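Local coordinates for protein glycosyl hydrolase family 26 (Bacteroides ovatus, PDB 4ZXO) that probably hydrolyses beta-1,4-mannosidic linkages in the backbone of galactomannan, as a beta-mannanase of a gut bacterium's galactomannan-degrading system, at residues D235-E240 and L268-L273; K246-M251 and L287-K292. All coordinates share one frame; numbering follows the deposited sequence.

Overall arrangement
The two contacts lie in adjoining layers of the same sector of a TIM barrel, with centres about 11 Å apart. Contact 1 joins the ends of the neighbouring parallel strands 231-235 and 266-271, with the loops that follow them; contact 2 joins helices 241-262 and 281-290, which come after those strands in the chain. The segments therefore alternate in sequence: 235-240, 246-251, 268-273, 287-292, two successive beta-alpha units. Direct packing ties the layers together: Leu268 CD1 lies 3.7 Å from Leu248 CD1, and Val236 CG2 lies 3.8 Å from Met251 CG. Contact 1 thus belongs to the strand ends that carry the active site in this clan, contact 2 to the surrounding helical shell.

Contact 1: residues D235-E240 and L268-L273; sequences DVYQFE and LTETGL
Asp235 and Glu270 form a parallel beta bridge where two adjacent strands of the TIM barrel, 231-235 and 266-271, run into their loops. Val236 N donates to Glu270 O at 3.0 Å, and farther on Gln238 N donates to Gly272 O at 2.9 Å. Between these two bonds Thr271 OG1, anti to its own backbone N (chi1 -166°), donates to Val236 O at 2.6 Å.

The tight part is the polar cluster around Glu270. Thr269 OG1 donates to Asp235 OD1 at 2.7 Å. The carboxylates of Asp235 and Glu270 are stacked with planes 30° apart; OD2 of Asp235 and OE2 of Glu270, 3.2 Å apart, are both acceptors and do not bond to each other, but each has a salt bridge to Arg162. Tyr237 OH donates to Glu270 OE1 at 2.6 Å, on its anti side and out of the carboxylate plane, while Thr271 CA sits over the centre of one ring face. A phenylalanine in place of Tyr237 would probably leave Glu270 OE1 without this donor and its carboxylate less fixed in rotation. Glu166 lies beside Glu270, consistent with the paired acids at strand ends in clan GH-A enzymes.

Past Gly272 the contact is looser: across the segments the side chains of Gln238 and the partly exposed Leu273 meet by van der Waals contact alone. Gln238 OE1 is held instead by Trp281 NE1; Leu273 CD1 rests 3.8 Å from Gln238 NE2 and 3.7 Å from Gln238 O.

Contact 2: residues K246-M251 and L287-K292; sequences KQLNKM and LPVIEK
Leu248 and Val289 make the apolar centre of a contact between helices 241-262 and 281-290, two members of the helical shell around the TIM barrel. Following the first helix, Leu248 comes first. Its CG stands anti to the backbone N (chi1 -172°), and CD2 meets Val289 CG1 at 3.6 Å, with Ile290 CG2 more distant at 4.3 Å. Leu248 and Ile290 also both touch Leu268 of strand 266-271, so this buried side of the interface faces the barrel wall.

Asn249, next in sequence, turns the contact from apolar to polar. Its amide crosses Val289 obliquely, with OD1 3.7 Å from Val289 CG1. The same oxygen takes a weak hydrogen bond from Lys292 NZ at 3.1 Å, but its stronger partner is Tyr293 OH, just past the second segment. ND2 is held within the helix by Ile245 O, which helps to fix the rotation of the amide. Lys292, on the exposed margin, bends at chi3 (-67°), which brings CE to 3.2 Å from Asn249 OD1. A water bridges the two side chains, accepting from Asn249 ND2 at 3.0 Å and, weakly, from Lys292 NZ at 3.3 Å.

Contact 1: residues D235-E240 and L268-L273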
# COMPACT_ATOMS: atom_id res chain seq x y z
N ASP A 235 -2.32 -6.23 -6.19
CA ASP A 235 -2.68 -5.03 -6.95
C ASP A 235 -3.42 -5.46 -8.21
O ASP A 235 -2.81 -6.09 -9.10
CB ASP A 235 -1.43 -4.21 -7.36
CG ASP A 235 -0.67 -3.61 -6.20
OD1 ASP A 235 -1.07 -3.81 -5.02
OD2 ASP A 235 0.35 -2.92 -6.50
N VAL A 236 -4.70 -5.12 -8.34
CA VAL A 236 -5.49 -5.53 -9.49
C VAL A 236 -6.39 -4.38 -9.88
O VAL A 236 -7.22 -3.95 -9.06
CB VAL A 236 -6.38 -6.81 -9.19
CG1 VAL A 236 -7.16 -7.21 -10.45
CG2 VAL A 236 -5.54 -7.97 -8.61
N TYR A 237 -6.21 -3.86 -11.11
CA TYR A 237 -7.04 -2.76 -11.62
C TYR A 237 -8.07 -3.24 -12.63
O TYR A 237 -7.90 -4.28 -13.28
CB TYR A 237 -6.15 -1.68 -12.28
CG TYR A 237 -5.41 -0.85 -11.26
CD1 TYR A 237 -5.90 0.40 -10.82
CD2 TYR A 237 -4.23 -1.31 -10.72
CE1 TYR A 237 -5.21 1.15 -9.89
CE2 TYR A 237 -3.53 -0.57 -9.76
CZ TYR A 237 -4.04 0.65 -9.34
OH TYR A 237 -3.34 1.38 -8.40
N GLN A 238 -9.16 -2.49 -12.78
CA GLN A 238 -10.11 -2.82 -13.81
C GLN A 238 -9.74 -2.22 -15.18
O GLN A 238 -9.59 -1.00 -15.34
CB GLN A 238 -11.52 -2.36 -13.45
CG GLN A 238 -12.48 -2.67 -14.63
CD GLN A 238 -13.94 -2.44 -14.26
OE1 GLN A 238 -14.38 -2.78 -13.15
NE2 GLN A 238 -14.71 -1.87 -15.20
N PHE A 239 -9.62 -3.09 -16.17
CA PHE A 239 -9.42 -2.65 -17.54
C PHE A 239 -10.65 -2.97 -18.35
O PHE A 239 -11.06 -2.16 -19.19
CB PHE A 239 -8.15 -3.29 -18.16
CG PHE A 239 -6.94 -2.84 -17.48
CD1 PHE A 239 -6.50 -1.53 -17.66
CD2 PHE A 239 -6.28 -3.64 -16.57
CE1 PHE A 239 -5.37 -1.04 -16.97
CE2 PHE A 239 -5.13 -3.17 -15.90
CZ PHE A 239 -4.70 -1.87 -16.08
N GLU A 240 -11.23 -4.12 -18.09
CA GLU A 240 -12.54 -4.49 -18.65
C GLU A 240 -13.34 -5.17 -17.53
O GLU A 240 -12.78 -5.92 -16.75
CB GLU A 240 -12.36 -5.40 -19.86
CG GLU A 240 -13.65 -5.72 -20.58
CD GLU A 240 -14.31 -6.97 -20.06
OE1 GLU A 240 -13.60 -7.87 -19.53
OE2 GLU A 240 -15.56 -7.03 -20.15
N LEU A 268 -6.47 -5.74 -0.44
CA LEU A 268 -6.41 -5.34 -1.83
C LEU A 268 -5.65 -4.01 -1.84
O LEU A 268 -6.20 -2.96 -1.53
CB LEU A 268 -7.82 -5.25 -2.41
CG LEU A 268 -7.97 -4.80 -3.87
CD1 LEU A 268 -7.09 -5.57 -4.89
CD2 LEU A 268 -9.42 -4.90 -4.27
N THR A 269 -4.33 -4.11 -2.03
CA THR A 269 -3.44 -3.01 -1.71
C THR A 269 -3.42 -1.92 -2.80
O THR A 269 -3.03 -0.78 -2.51
CB THR A 269 -1.99 -3.53 -1.43
OG1 THR A 269 -1.61 -4.49 -2.43
CG2 THR A 269 -2.01 -4.22 -0.05
N GLU A 270 -3.83 -2.26 -4.02
CA GLU A 270 -4.13 -1.23 -5.05
C GLU A 270 -5.27 -1.76 -5.91
O GLU A 270 -5.24 -2.93 -6.32
CB GLU A 270 -2.97 -0.94 -6.01
CG GLU A 270 -1.79 -0.25 -5.42
CD GLU A 270 -0.77 0.16 -6.44
OE1 GLU A 270 -1.12 0.38 -7.62
OE2 GLU A 270 0.41 0.28 -6.08
N THR A 271 -6.24 -0.93 -6.23
CA THR A 271 -7.22 -1.23 -7.23
C THR A 271 -7.82 0.09 -7.72
O THR A 271 -7.40 1.20 -7.30
CB THR A 271 -8.34 -2.17 -6.69
OG1 THR A 271 -9.11 -2.70 -7.79
CG2 THR A 271 -9.22 -1.48 -5.72
N GLY A 272 -8.75 -0.03 -8.65
CA GLY A 272 -9.44 1.14 -9.17
C GLY A 272 -9.84 0.98 -10.60
O GLY A 272 -9.43 0.03 -11.29
N LEU A 273 -10.69 1.91 -11.05
CA LEU A 273 -11.09 2.05 -12.45
C LEU A 273 -10.74 3.45 -12.86
O LEU A 273 -11.36 4.41 -12.34
CB LEU A 273 -12.59 1.80 -12.61
CG LEU A 273 -13.17 2.18 -13.98
CD1 LEU A 273 -12.56 1.25 -15.00
CD2 LEU A 273 -14.70 2.02 -13.96

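Contact 2: residues K246-M251 and L287-K292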
# COMPACT_ATOMS: atom_id res chain seq x y z
N LYS A 246 -13.52 -11.53 -12.77
CA LYS A 246 -12.88 -12.85 -12.75
C LYS A 246 -11.51 -12.79 -12.04
O LYS A 246 -11.20 -13.59 -11.16
CB LYS A 246 -12.72 -13.40 -14.20
CG LYS A 246 -11.88 -14.67 -14.33
CD LYS A 246 -12.05 -15.37 -15.72
CE LYS A 246 -11.23 -16.72 -15.81
NZ LYS A 246 -11.68 -17.77 -16.87
N GLN A 247 -10.68 -11.85 -12.46
CA GLN A 247 -9.33 -11.81 -11.95
C GLN A 247 -9.25 -11.33 -10.52
O GLN A 247 -8.41 -11.85 -9.75
CB GLN A 247 -8.48 -10.90 -12.81
CG GLN A 247 -8.26 -11.48 -14.21
CD GLN A 247 -7.48 -12.80 -14.18
OE1 GLN A 247 -6.64 -13.00 -13.32
NE2 GLN A 247 -7.78 -13.71 -15.14
N LEU A 248 -10.14 -10.40 -10.13
CA LEU A 248 -10.14 -9.99 -8.72
C LEU A 248 -10.66 -11.13 -7.84
O LEU A 248 -10.10 -11.40 -6.78
CB LEU A 248 -10.98 -8.71 -8.52
CG LEU A 248 -10.88 -8.12 -7.11
CD1 LEU A 248 -9.38 -7.83 -6.67
CD2 LEU A 248 -11.82 -6.92 -6.99
N ASN A 249 -11.78 -11.76 -8.23
CA ASN A 249 -12.17 -12.93 -7.46
C ASN A 249 -11.06 -13.97 -7.37
O ASN A 249 -10.85 -14.56 -6.32
CB ASN A 249 -13.42 -13.59 -8.05
CG ASN A 249 -14.71 -12.94 -7.56
OD1 ASN A 249 -15.03 -12.99 -6.36
ND2 ASN A 249 -15.42 -12.31 -8.45
N LYS A 250 -10.38 -14.25 -8.49
CA LYS A 250 -9.30 -15.20 -8.48
C LYS A 250 -8.21 -14.77 -7.48
O LYS A 250 -7.76 -15.60 -6.66
CB LYS A 250 -8.69 -15.31 -9.87
CG LYS A 250 -7.57 -16.31 -9.94
CD LYS A 250 -6.73 -16.07 -11.21
CE LYS A 250 -5.72 -14.96 -10.97
NZ LYS A 250 -4.92 -14.65 -12.20
N MET A 251 -7.77 -13.51 -7.53
CA MET A 251 -6.70 -13.13 -6.61
C MET A 251 -7.15 -13.08 -5.16
O MET A 251 -6.37 -13.45 -4.29
CB MET A 251 -6.13 -11.74 -6.98
CG MET A 251 -5.34 -11.72 -8.27
SD MET A 251 -4.13 -13.08 -8.50
CE MET A 251 -3.08 -12.81 -7.06
N LEU A 287 -17.91 -3.50 -4.67
CA LEU A 287 -18.45 -4.04 -3.39
C LEU A 287 -18.91 -5.48 -3.50
O LEU A 287 -18.58 -6.29 -2.64
CB LEU A 287 -19.56 -3.14 -2.90
CG LEU A 287 -20.10 -3.50 -1.49
CD1 LEU A 287 -18.99 -3.51 -0.39
CD2 LEU A 287 -21.23 -2.56 -1.07
N PRO A 288 -19.63 -5.84 -4.58
CA PRO A 288 -20.07 -7.25 -4.59
C PRO A 288 -18.94 -8.25 -4.66
O PRO A 288 -19.12 -9.38 -4.20
CB PRO A 288 -20.92 -7.37 -5.85
CG PRO A 288 -21.43 -5.95 -6.10
CD PRO A 288 -20.27 -5.03 -5.64
N VAL A 289 -17.77 -7.84 -5.16
CA VAL A 289 -16.63 -8.73 -5.14
C VAL A 289 -15.95 -8.72 -3.79
O VAL A 289 -15.80 -9.78 -3.20
CB VAL A 289 -15.59 -8.37 -6.22
CG1 VAL A 289 -14.38 -9.31 -6.12
CG2 VAL A 289 -16.22 -8.50 -7.60
N ILE A 290 -15.58 -7.54 -3.28
CA ILE A 290 -14.71 -7.52 -2.11
C ILE A 290 -15.45 -7.96 -0.84
O ILE A 290 -14.81 -8.48 0.07
CB ILE A 290 -14.02 -6.15 -1.87
CG1 ILE A 290 -15.03 -5.04 -1.60
CG2 ILE A 290 -13.14 -5.78 -3.07
CD1 ILE A 290 -14.36 -3.73 -1.23
N GLU A 291 -16.77 -7.80 -0.79
CA GLU A 291 -17.49 -8.14 0.44
C GLU A 291 -17.50 -9.62 0.72
O GLU A 291 -17.85 -10.02 1.85
CB GLU A 291 -18.92 -7.62 0.41
CG GLU A 291 -19.81 -8.35 -0.58
CD GLU A 291 -21.20 -7.72 -0.68
OE1 GLU A 291 -21.52 -6.86 0.18
OE2 GLU A 291 -21.97 -8.08 -1.60
N LYS A 292 -17.09 -10.43 -0.25
CA LYS A 292 -17.05 -11.88 -0.08
C LYS A 292 -15.76 -12.38 0.59
O LYS A 292 -15.59 -13.56 0.83
CB LYS A 292 -17.19 -12.58 -1.45
CG LYS A 292 -18.45 -12.21 -2.25
CD LYS A 292 -18.64 -13.11 -3.41
CE LYS A 292 -17.58 -12.96 -4.45
NZ LYS A 292 -17.83 -13.99 -5.55
O HOH W 1 -18.34 -11.76 -7.98